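PDB 3MT1: putative carboxynorspermidine decarboxylase protein, which probably catalyses the pyridoxal 5'-phosphate-dependent decarboxylation of carboxyspermidine and carboxynorspermidine to spermidine and norspermidine. Local coordinates for residues V90-I101 / K110-R119; N157-K168 / V191-H201. All coordinates share one frame; numbering follows the deposited sequence.

Contact 1 (V90-I101 / K110-R119); sequences VSHADKIIFNSI and KAAGIARGLR
With its CG1 placed between the backbone N and the carbonyl carbon (chi1 53°) and the chain extended beyond, I114 slides CD1 in between V90 and I96, 3.9 Å from I96 CG2. V90 CG2, opposite the carbonyl carbon across its own CA-CB bond, rests on A111, whose CB also meets I96 CG2 at 3.8 Å. The type I turn from A111 to I114 thus brings both residues against the end of helix 83-92 and the start of strand 95-98. Beyond the turn the two chains run as neighbouring parallel strands of the eight-stranded barrel of fold-type III PLP enzymes, joined by helix 101-107 in a beta-alpha-beta unit. Four backbone bonds zip them together, from I96 N to A115 O at 3.2 Å through to R119 N on F98 O at 2.9 Å. The F98 ring turns its edge to the 110-119 segment: CD2 lies 3.4 Å from G117 O, and CZ 4.0 Å from A111 CB in the turn, while helix 101-107 packs on the same side chain. N99 runs beside R119, its OD1 3.9 Å from R119 CD with amide and guanidinium planes 80° apart, and both bond the hydroxyl of Y77.

Contact 2 (N157-K168 / V191-H201); sequences NGFMIHNNCENK and VDWVSLGGGIH. With SO4 (sulfate ion), chain D.
The carbonyl O of N157 accepts the backbone N of D192 at 2.9 Å and, weakly, that of W193, fastening the start of one strand to the other. Farther out, N157 OD1 takes the indole NE1 of W193 at 2.6 Å; the bond is bent (131°), and the donor stands above the amide's carbonyl plane. W193 CG sits between its backbone N and carbonyl carbon (chi1 60°), which folds the indole back over G158, whose CA makes a CH-pi contact 3.5 Å from the centroid of the six-membered ring. With an alanine in place of W193, N157 OD1 would probably lose its indole donor and a gap would open over G158. Strands 158-160 and 193-195 are parallel neighbours in the barrel, linked through helix 170-190; F159 N bonds W193 O and S195 N bonds F159 O, which carries the ladder on. Past their C-terminal ends, H162 ND1 accepts G198 N at 2.7 Å almost straight (170°) and in the ring plane, leading into the glycine-rich loop G197-G199. There G199 N binds a sulfate oxygen, O3, at 2.9 Å, and G232 N, E233 N and Y324 OH complete the site; the ion, probably from the crystallisation liquor, is consistent with the place where related decarboxylases bind the cofactor's phosphate. A separate bridge follows, where N167 O receives H201 N at 2.8 Å.

Overall arrangement
Followed from the N terminus, the chain leaves helix 83-92, enters strand 95-98, passes through helix 101-107 and returns in strand 115-119, where contact 1 closes its loop. Only later does contact 2 open, at strand 158-160; helix 170-190 then carries the chain back to strand 193-195. The two are therefore in series, neither nested nor crossed, each joining the two strands of a beta-alpha-beta unit of the same barrel. Their centres lie about 16 Å apart, yet they meet because strands 115-119 and 158-160 are neighbours: L118 probably hydrogen-bonds through its backbone to both G158 and M160. Together they span four consecutive barrel strands, and contact 2 extends to the sulfate site at the strands' C-terminal ends.

Contact 1 (V90-I101 / K110-R119)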
loop_
_atom_site.group_PDB
_atom_site.type_symbol
_atom_site.label_atom_id
_atom_site.label_comp_id
_atom_site.label_asym_id
_atom_site.label_seq_id
_atom_site.Cartn_x
_atom_site.Cartn_y
_atom_site.Cartn_z
ATOM N N VAL B 90 1.086 -6.690 26.719
ATOM C CA VAL B 90 1.824 -6.647 27.983
ATOM C C VAL B 90 2.706 -7.872 28.189
ATOM O O VAL B 90 3.831 -7.760 28.660
ATOM C CB VAL B 90 0.905 -6.406 29.216
ATOM C CG1 VAL B 90 1.651 -6.732 30.543
ATOM C CG2 VAL B 90 0.428 -4.953 29.225
ATOM N N SER B 91 2.215 -9.039 27.816
ATOM C CA SER B 91 3.001 -10.240 27.985
ATOM C C SER B 91 4.198 -10.355 27.048
ATOM O O SER B 91 5.070 -11.124 27.320
ATOM C CB SER B 91 2.132 -11.472 27.842
ATOM O OG SER B 91 1.690 -11.558 26.522
ATOM N N HIS B 92 4.256 -9.600 25.960
ATOM C CA HIS B 92 5.434 -9.649 25.063
ATOM C C HIS B 92 6.423 -8.537 25.399
ATOM O O HIS B 92 7.602 -8.685 25.148
ATOM C CB HIS B 92 5.077 -9.520 23.559
ATOM C CG HIS B 92 4.307 -10.676 22.989
ATOM N ND1 HIS B 92 4.829 -11.945 22.884
ATOM C CD2 HIS B 92 3.065 -10.740 22.452
ATOM C CE1 HIS B 92 3.929 -12.749 22.338
ATOM N NE2 HIS B 92 2.849 -12.041 22.066
ATOM N N ALA B 93 5.934 -7.439 25.965
ATOM C CA ALA B 93 6.738 -6.230 26.115
ATOM C C ALA B 93 7.481 -6.165 27.447
ATOM O O ALA B 93 6.987 -6.656 28.454
ATOM C CB ALA B 93 5.855 -4.991 25.951
ATOM N N ASP B 94 8.658 -5.543 27.451
ATOM C CA ASP B 94 9.362 -5.180 28.686
ATOM C C ASP B 94 9.030 -3.772 29.130
ATOM O O ASP B 94 9.025 -3.455 30.307
ATOM C CB ASP B 94 10.857 -5.285 28.459
ATOM C CG ASP B 94 11.287 -6.706 28.223
ATOM O OD1 ASP B 94 10.934 -7.559 29.063
ATOM O OD2 ASP B 94 11.950 -6.978 27.200
ATOM N N LYS B 95 8.760 -2.920 28.164
ATOM C CA LYS B 95 8.306 -1.591 28.429
ATOM C C LYS B 95 7.090 -1.368 27.558
ATOM O O LYS B 95 6.962 -1.956 26.455
ATOM C CB LYS B 95 9.430 -0.587 28.160
ATOM C CG LYS B 95 10.544 -0.727 29.210
ATOM C CD LYS B 95 11.580 0.375 29.142
ATOM C CE LYS B 95 12.757 0.176 30.104
ATOM N NZ LYS B 95 13.530 -1.059 29.737
ATOM N N ILE B 96 6.167 -0.557 28.075
ATOM C CA ILE B 96 4.963 -0.193 27.338
ATOM C C ILE B 96 4.831 1.305 27.454
ATOM O O ILE B 96 5.135 1.875 28.497
ATOM C CB ILE B 96 3.699 -0.934 27.862
ATOM C CG1 ILE B 96 2.527 -0.735 26.882
ATOM C CG2 ILE B 96 3.335 -0.494 29.252
ATOM C CD1 ILE B 96 1.313 -1.605 27.189
ATOM N N ILE B 97 4.433 1.941 26.366
ATOM C CA ILE B 97 4.306 3.376 26.324
ATOM C C ILE B 97 2.920 3.767 25.863
ATOM O O ILE B 97 2.337 3.151 24.949
ATOM C CB ILE B 97 5.364 3.979 25.424
ATOM C CG1 ILE B 97 6.728 3.711 26.059
ATOM C CG2 ILE B 97 5.126 5.485 25.200
ATOM C CD1 ILE B 97 7.728 3.125 25.111
ATOM N N PHE B 98 2.379 4.774 26.549
ATOM C CA PHE B 98 1.036 5.237 26.274
ATOM C C PHE B 98 1.106 6.618 25.747
ATOM O O PHE B 98 1.985 7.402 26.136
ATOM C CB PHE B 98 0.157 5.204 27.503
ATOM C CG PHE B 98 0.134 3.877 28.183
ATOM C CD1 PHE B 98 -0.737 2.885 27.758
ATOM C CD2 PHE B 98 1.000 3.609 29.254
ATOM C CE1 PHE B 98 -0.755 1.645 28.388
ATOM C CE2 PHE B 98 0.987 2.395 29.881
ATOM C CZ PHE B 98 0.105 1.402 29.442
ATOM N N ASN B 99 0.156 6.898 24.857
ATOM C CA ASN B 99 0.080 8.143 24.119
ATOM C C ASN B 99 -0.450 9.305 24.955
ATOM O O ASN B 99 -0.181 10.468 24.662
ATOM C CB ASN B 99 -0.789 7.944 22.877
ATOM C CG ASN B 99 -0.593 9.040 21.849
ATOM O OD1 ASN B 99 0.495 9.178 21.288
ATOM N ND2 ASN B 99 -1.645 9.825 21.595
ATOM N N SER B 100 -1.196 8.984 26.000
ATOM C CA SER B 100 -1.973 9.987 26.713
ATOM C C SER B 100 -2.211 9.493 28.121
ATOM O O SER B 100 -2.114 8.287 28.384
ATOM C CB SER B 100 -3.316 10.200 26.013
ATOM O OG SER B 100 -4.106 9.026 26.137
ATOM N N ILE B 101 -2.528 10.430 29.014
ATOM C CA ILE B 101 -2.810 10.134 30.420
ATOM C C ILE B 101 -3.961 9.145 30.516
ATOM O O ILE B 101 -3.875 8.130 31.211
ATOM C CB ILE B 101 -3.092 11.434 31.213
ATOM C CG1 ILE B 101 -1.766 12.019 31.690
ATOM C CG2 ILE B 101 -4.018 11.178 32.422
ATOM C CD1 ILE B 101 -1.668 13.540 31.597
ATOM N N LYS B 110 -3.515 -3.448 33.906
ATOM C CA LYS B 110 -3.039 -4.535 33.060
ATOM C C LYS B 110 -1.516 -4.518 32.815
ATOM O O LYS B 110 -0.889 -5.582 32.703
ATOM C CB LYS B 110 -3.819 -4.533 31.755
ATOM C CG LYS B 110 -5.117 -5.268 31.882
ATOM C CD LYS B 110 -6.165 -4.703 30.941
ATOM C CE LYS B 110 -7.341 -5.676 30.722
ATOM N NZ LYS B 110 -7.625 -6.469 31.952
ATOM N N ALA B 111 -0.935 -3.317 32.780
ATOM C CA ALA B 111 0.493 -3.146 32.521
ATOM C C ALA B 111 1.317 -3.141 33.818
ATOM O O ALA B 111 2.503 -2.790 33.815
ATOM C CB ALA B 111 0.724 -1.860 31.710
ATOM N N ALA B 112 0.684 -3.532 34.924
ATOM C CA ALA B 112 1.286 -3.423 36.250
ATOM C C ALA B 112 2.620 -4.157 36.401
ATOM O O ALA B 112 3.461 -3.733 37.175
ATOM C CB ALA B 112 0.305 -3.889 37.316
ATOM N N GLY B 113 2.818 -5.253 35.677
ATOM C CA GLY B 113 4.020 -6.057 35.889
ATOM C C GLY B 113 5.288 -5.562 35.216
ATOM O O GLY B 113 6.368 -6.046 35.500
ATOM N N ILE B 114 5.157 -4.611 34.304
ATOM C CA ILE B 114 6.277 -4.138 33.526
ATOM C C ILE B 114 6.391 -2.639 33.687
ATOM O O ILE B 114 5.473 -2.005 34.230
ATOM C CB ILE B 114 6.134 -4.513 32.019
ATOM C CG1 ILE B 114 4.785 -4.034 31.465
ATOM C CG2 ILE B 114 6.348 -6.041 31.802
ATOM C CD1 ILE B 114 4.667 -4.109 29.972
ATOM N N ALA B 115 7.516 -2.091 33.223
ATOM C CA ALA B 115 7.808 -0.653 33.259
ATOM C C ALA B 115 6.866 0.130 32.319
ATOM O O ALA B 115 6.670 -0.265 31.173
ATOM C CB ALA B 115 9.281 -0.395 32.886
ATOM N N ARG B 116 6.282 1.221 32.810
ATOM C CA ARG B 116 5.332 1.983 32.038
ATOM C C ARG B 116 5.925 3.340 31.722
ATOM O O ARG B 116 6.644 3.929 32.545
ATOM C CB ARG B 116 3.999 2.106 32.794
ATOM C CG ARG B 116 3.246 0.750 32.955
ATOM C CD ARG B 116 2.150 0.761 34.033
ATOM N NE ARG B 116 2.603 1.350 35.299
ATOM C CZ ARG B 116 3.338 0.731 36.223
ATOM N NH1 ARG B 116 3.741 -0.532 36.064
ATOM N NH2 ARG B 116 3.682 1.383 37.317
ATOM N N GLY B 117 5.631 3.819 30.518
ATOM C CA GLY B 117 6.121 5.097 30.019
ATOM C C GLY B 117 5.005 5.928 29.436
ATOM O O GLY B 117 3.887 5.454 29.239
ATOM N N LEU B 118 5.292 7.195 29.171
ATOM C CA LEU B 118 4.285 8.105 28.656
ATOM C C LEU B 118 4.955 8.901 27.559
ATOM O O LEU B 118 6.094 9.315 27.713
ATOM C CB LEU B 118 3.781 9.027 29.788
ATOM C CG LEU B 118 2.671 10.041 29.457
ATOM C CD1 LEU B 118 1.282 9.394 29.500
ATOM C CD2 LEU B 118 2.700 11.262 30.368
ATOM N N ARG B 119 4.269 9.107 26.444
ATOM C CA ARG B 119 4.824 9.960 25.400
ATOM C C ARG B 119 4.641 11.435 25.711
ATOM O O ARG B 119 3.564 11.880 26.120
ATOM C CB ARG B 119 4.187 9.669 24.052
ATOM C CG ARG B 119 4.928 10.328 22.928
ATOM C CD ARG B 119 4.278 10.090 21.612
ATOM N NE ARG B 119 5.072 10.679 20.537
ATOM C CZ ARG B 119 4.945 10.365 19.253
ATOM N NH1 ARG B 119 4.049 9.449 18.872
ATOM N NH2 ARG B 119 5.722 10.960 18.353
#

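Contact 2 (N157-K168 / V191-H201)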
loop_
_atom_site.group_PDB
_atom_site.type_symbol
_atom_site.label_atom_id
_atom_site.label_comp_id
_atom_site.label_asym_id
_atom_site.label_seq_id
_atom_site.Cartn_x
_atom_site.Cartn_y
_atom_site.Cartn_z
ATOM N N ASN B 157 7.524 5.759 34.886
ATOM C CA ASN B 157 8.886 5.360 35.151
ATOM C C ASN B 157 9.799 5.902 34.018
ATOM O O ASN B 157 11.030 5.906 34.127
ATOM C CB ASN B 157 8.854 3.834 35.182
ATOM C CG ASN B 157 10.196 3.206 35.180
ATOM O OD1 ASN B 157 10.500 2.438 34.287
ATOM N ND2 ASN B 157 10.988 3.453 36.207
ATOM N N GLY B 158 9.160 6.369 32.941
ATOM C CA GLY B 158 9.855 6.709 31.720
ATOM C C GLY B 158 9.065 7.599 30.789
ATOM O O GLY B 158 7.840 7.691 30.875
ATOM N N PHE B 159 9.782 8.272 29.898
ATOM C CA PHE B 159 9.136 9.074 28.875
ATOM C C PHE B 159 9.618 8.668 27.509
ATOM O O PHE B 159 10.752 8.203 27.338
ATOM C CB PHE B 159 9.432 10.557 29.054
ATOM C CG PHE B 159 8.907 11.140 30.326
ATOM C CD1 PHE B 159 7.571 10.999 30.675
ATOM C CD2 PHE B 159 9.740 11.859 31.154
ATOM C CE1 PHE B 159 7.084 11.546 31.843
ATOM C CE2 PHE B 159 9.256 12.424 32.331
ATOM C CZ PHE B 159 7.932 12.266 32.679
HETATM N N MSE B 160 8.732 8.845 26.537
HETATM C CA MSE B 160 9.093 8.732 25.142
HETATM C C MSE B 160 8.941 10.111 24.515
HETATM O O MSE B 160 7.980 10.811 24.813
HETATM C CB MSE B 160 8.211 7.714 24.436
HETATM C CG MSE B 160 8.638 7.495 23.007
HETATM SE SE MSE B 160 7.131 7.299 21.799
HETATM C CE MSE B 160 7.044 5.374 21.831
ATOM N N ILE B 161 9.909 10.491 23.680
ATOM C CA ILE B 161 9.879 11.748 22.924
ATOM C C ILE B 161 10.436 11.472 21.545
ATOM O O ILE B 161 11.564 11.026 21.415
ATOM C CB ILE B 161 10.755 12.859 23.582
ATOM C CG1 ILE B 161 10.059 13.476 24.792
ATOM C CG2 ILE B 161 11.076 13.963 22.600
ATOM C CD1 ILE B 161 10.424 12.785 26.094
ATOM N N HIS B 162 9.651 11.713 20.512
ATOM C CA HIS B 162 10.095 11.429 19.162
ATOM C C HIS B 162 9.694 12.621 18.295
ATOM O O HIS B 162 8.566 12.714 17.782
ATOM C CB HIS B 162 9.514 10.090 18.678
ATOM C CG HIS B 162 9.809 9.771 17.242
ATOM N ND1 HIS B 162 10.916 9.055 16.845
ATOM C CD2 HIS B 162 9.122 10.051 16.106
ATOM C CE1 HIS B 162 10.907 8.917 15.531
ATOM N NE2 HIS B 162 9.829 9.513 15.058
ATOM N N ASN B 163 10.627 13.567 18.193
ATOM C CA ASN B 163 10.453 14.758 17.366
ATOM C C ASN B 163 11.205 14.706 16.033
ATOM O O ASN B 163 10.658 15.107 14.993
ATOM C CB ASN B 163 10.833 16.019 18.141
ATOM C CG ASN B 163 12.108 15.848 18.924
ATOM O OD1 ASN B 163 12.496 14.725 19.240
ATOM N ND2 ASN B 163 12.769 16.962 19.257
ATOM N N ASN B 164 12.442 14.221 16.047
ATOM C CA ASN B 164 13.277 14.254 14.844
ATOM C C ASN B 164 12.692 13.468 13.689
ATOM O O ASN B 164 11.904 12.544 13.896
ATOM C CB ASN B 164 14.691 13.788 15.157
ATOM C CG ASN B 164 15.285 14.547 16.300
ATOM O OD1 ASN B 164 15.982 15.543 16.102
ATOM N ND2 ASN B 164 14.974 14.118 17.518
ATOM N N CYS B 165 13.067 13.836 12.471
ATOM C CA CYS B 165 12.473 13.185 11.337
ATOM C C CYS B 165 13.451 12.673 10.289
ATOM O O CYS B 165 13.654 11.483 10.165
ATOM C CB CYS B 165 11.404 14.069 10.728
ATOM S SG CYS B 165 10.343 13.090 9.644
ATOM N N GLU B 166 14.054 13.543 9.510
ATOM C CA GLU B 166 15.035 13.046 8.563
ATOM C C GLU B 166 16.364 13.593 9.027
ATOM O O GLU B 166 17.269 13.778 8.225
ATOM C CB GLU B 166 14.719 13.539 7.143
ATOM C CG GLU B 166 14.904 15.093 6.908
ATOM C CD GLU B 166 13.835 15.714 5.972
ATOM O OE1 GLU B 166 14.042 16.854 5.471
ATOM O OE2 GLU B 166 12.791 15.066 5.755
ATOM N N ASN B 167 16.467 13.837 10.332
ATOM C CA ASN B 167 17.497 14.679 10.899
ATOM C C ASN B 167 18.917 14.186 10.690
ATOM O O ASN B 167 19.412 13.307 11.401
ATOM C CB ASN B 167 17.214 14.955 12.366
ATOM C CG ASN B 167 17.965 16.143 12.878
ATOM O OD1 ASN B 167 18.874 16.664 12.223
ATOM N ND2 ASN B 167 17.584 16.597 14.058
ATOM N N LYS B 168 19.561 14.818 9.721
ATOM C CA LYS B 168 20.820 14.399 9.153
ATOM C C LYS B 168 21.937 15.310 9.665
ATOM O O LYS B 168 23.104 15.144 9.299
ATOM C CB LYS B 168 20.679 14.488 7.623
ATOM C CG LYS B 168 21.743 13.795 6.749
ATOM C CD LYS B 168 21.257 13.656 5.294
ATOM C CE LYS B 168 20.313 12.460 5.169
ATOM N NZ LYS B 168 19.956 12.158 3.745
ATOM N N VAL B 191 12.396 10.404 36.529
ATOM C CA VAL B 191 12.122 9.061 36.027
ATOM C C VAL B 191 13.433 8.365 35.783
ATOM O O VAL B 191 14.489 8.960 35.970
ATOM C CB VAL B 191 11.278 9.056 34.735
ATOM C CG1 VAL B 191 9.924 9.661 34.990
ATOM C CG2 VAL B 191 11.977 9.791 33.622
ATOM N N ASP B 192 13.397 7.106 35.364
ATOM C CA ASP B 192 14.661 6.442 35.186
ATOM C C ASP B 192 14.986 5.951 33.786
ATOM O O ASP B 192 16.032 5.358 33.589
ATOM C CB ASP B 192 14.925 5.406 36.291
ATOM C CG ASP B 192 13.906 4.341 36.322
ATOM O OD1 ASP B 192 13.450 4.016 35.220
ATOM O OD2 ASP B 192 13.554 3.848 37.419
ATOM N N TRP B 193 14.139 6.262 32.800
ATOM C CA TRP B 193 14.515 6.048 31.391
ATOM C C TRP B 193 13.783 6.960 30.429
ATOM O O TRP B 193 12.660 7.379 30.688
ATOM C CB TRP B 193 14.354 4.590 30.952
ATOM C CG TRP B 193 12.963 4.066 31.069
ATOM C CD1 TRP B 193 12.452 3.382 32.118
ATOM C CD2 TRP B 193 11.887 4.185 30.103
ATOM N NE1 TRP B 193 11.129 3.048 31.870
ATOM C CE2 TRP B 193 10.758 3.536 30.654
ATOM C CE3 TRP B 193 11.774 4.781 28.840
ATOM C CZ2 TRP B 193 9.532 3.461 30.001
ATOM C CZ3 TRP B 193 10.540 4.708 28.181
ATOM C CH2 TRP B 193 9.435 4.043 28.770
ATOM N N VAL B 194 14.435 7.235 29.303
ATOM C CA VAL B 194 13.911 8.106 28.248
ATOM C C VAL B 194 14.227 7.518 26.892
ATOM O O VAL B 194 15.337 7.035 26.660
ATOM C CB VAL B 194 14.565 9.504 28.276
ATOM C CG1 VAL B 194 14.063 10.342 27.111
ATOM C CG2 VAL B 194 14.239 10.213 29.563
ATOM N N SER B 195 13.254 7.555 25.998
ATOM C CA SER B 195 13.487 7.147 24.639
ATOM C C SER B 195 13.441 8.373 23.771
ATOM O O SER B 195 12.427 9.113 23.746
ATOM C CB SER B 195 12.427 6.172 24.165
ATOM O OG SER B 195 12.173 6.408 22.779
ATOM N N LEU B 196 14.527 8.594 23.049
ATOM C CA LEU B 196 14.593 9.762 22.206
ATOM C C LEU B 196 14.065 9.530 20.799
ATOM O O LEU B 196 14.183 10.412 19.972
ATOM C CB LEU B 196 16.009 10.324 22.172
ATOM C CG LEU B 196 16.454 10.893 23.512
ATOM C CD1 LEU B 196 17.957 11.239 23.467
ATOM C CD2 LEU B 196 15.569 12.084 23.899
ATOM N N GLY B 197 13.475 8.362 20.539
ATOM C CA GLY B 197 12.923 8.044 19.220
ATOM C C GLY B 197 13.916 7.860 18.080
ATOM O O GLY B 197 15.087 7.546 18.297
ATOM N N GLY B 198 13.436 8.055 16.859
ATOM C CA GLY B 198 14.210 7.831 15.668
ATOM C C GLY B 198 14.320 9.107 14.869
ATOM O O GLY B 198 14.317 10.214 15.416
ATOM N N GLY B 199 14.419 8.959 13.560
ATOM C CA GLY B 199 14.527 10.106 12.684
ATOM C C GLY B 199 15.887 10.759 12.736
ATOM O O GLY B 199 16.078 11.803 12.112
ATOM N N ILE B 200 16.829 10.164 13.477
ATOM C CA ILE B 200 18.185 10.746 13.627
ATOM C C ILE B 200 19.193 9.948 12.811
ATOM O O ILE B 200 19.468 8.787 13.144
ATOM C CB ILE B 200 18.703 10.786 15.144
ATOM C CG1 ILE B 200 17.606 11.195 16.137
ATOM C CG2 ILE B 200 19.959 11.706 15.289
ATOM C CD1 ILE B 200 17.888 10.729 17.583
ATOM N N HIS B 201 19.777 10.575 11.796
ATOM C CA HIS B 201 20.600 9.846 10.816
ATOM C C HIS B 201 22.069 9.769 11.204
ATOM O O HIS B 201 22.945 10.268 10.473
ATOM C CB HIS B 201 20.419 10.447 9.413
ATOM C CG HIS B 201 20.416 9.429 8.317
ATOM N ND1 HIS B 201 21.521 9.174 7.529
ATOM C CD2 HIS B 201 19.445 8.584 7.890
ATOM C CE1 HIS B 201 21.225 8.232 6.650
ATOM N NE2 HIS B 201 19.971 7.852 6.854
HETATM S S SO4 D . 12.808 6.489 11.518
HETATM O O1 SO4 D . 12.630 7.853 11.040
HETATM O O2 SO4 D . 12.806 5.548 10.412
HETATM O O3 SO4 D . 14.123 6.485 12.170
HETATM O O4 SO4 D . 11.782 6.127 12.506
#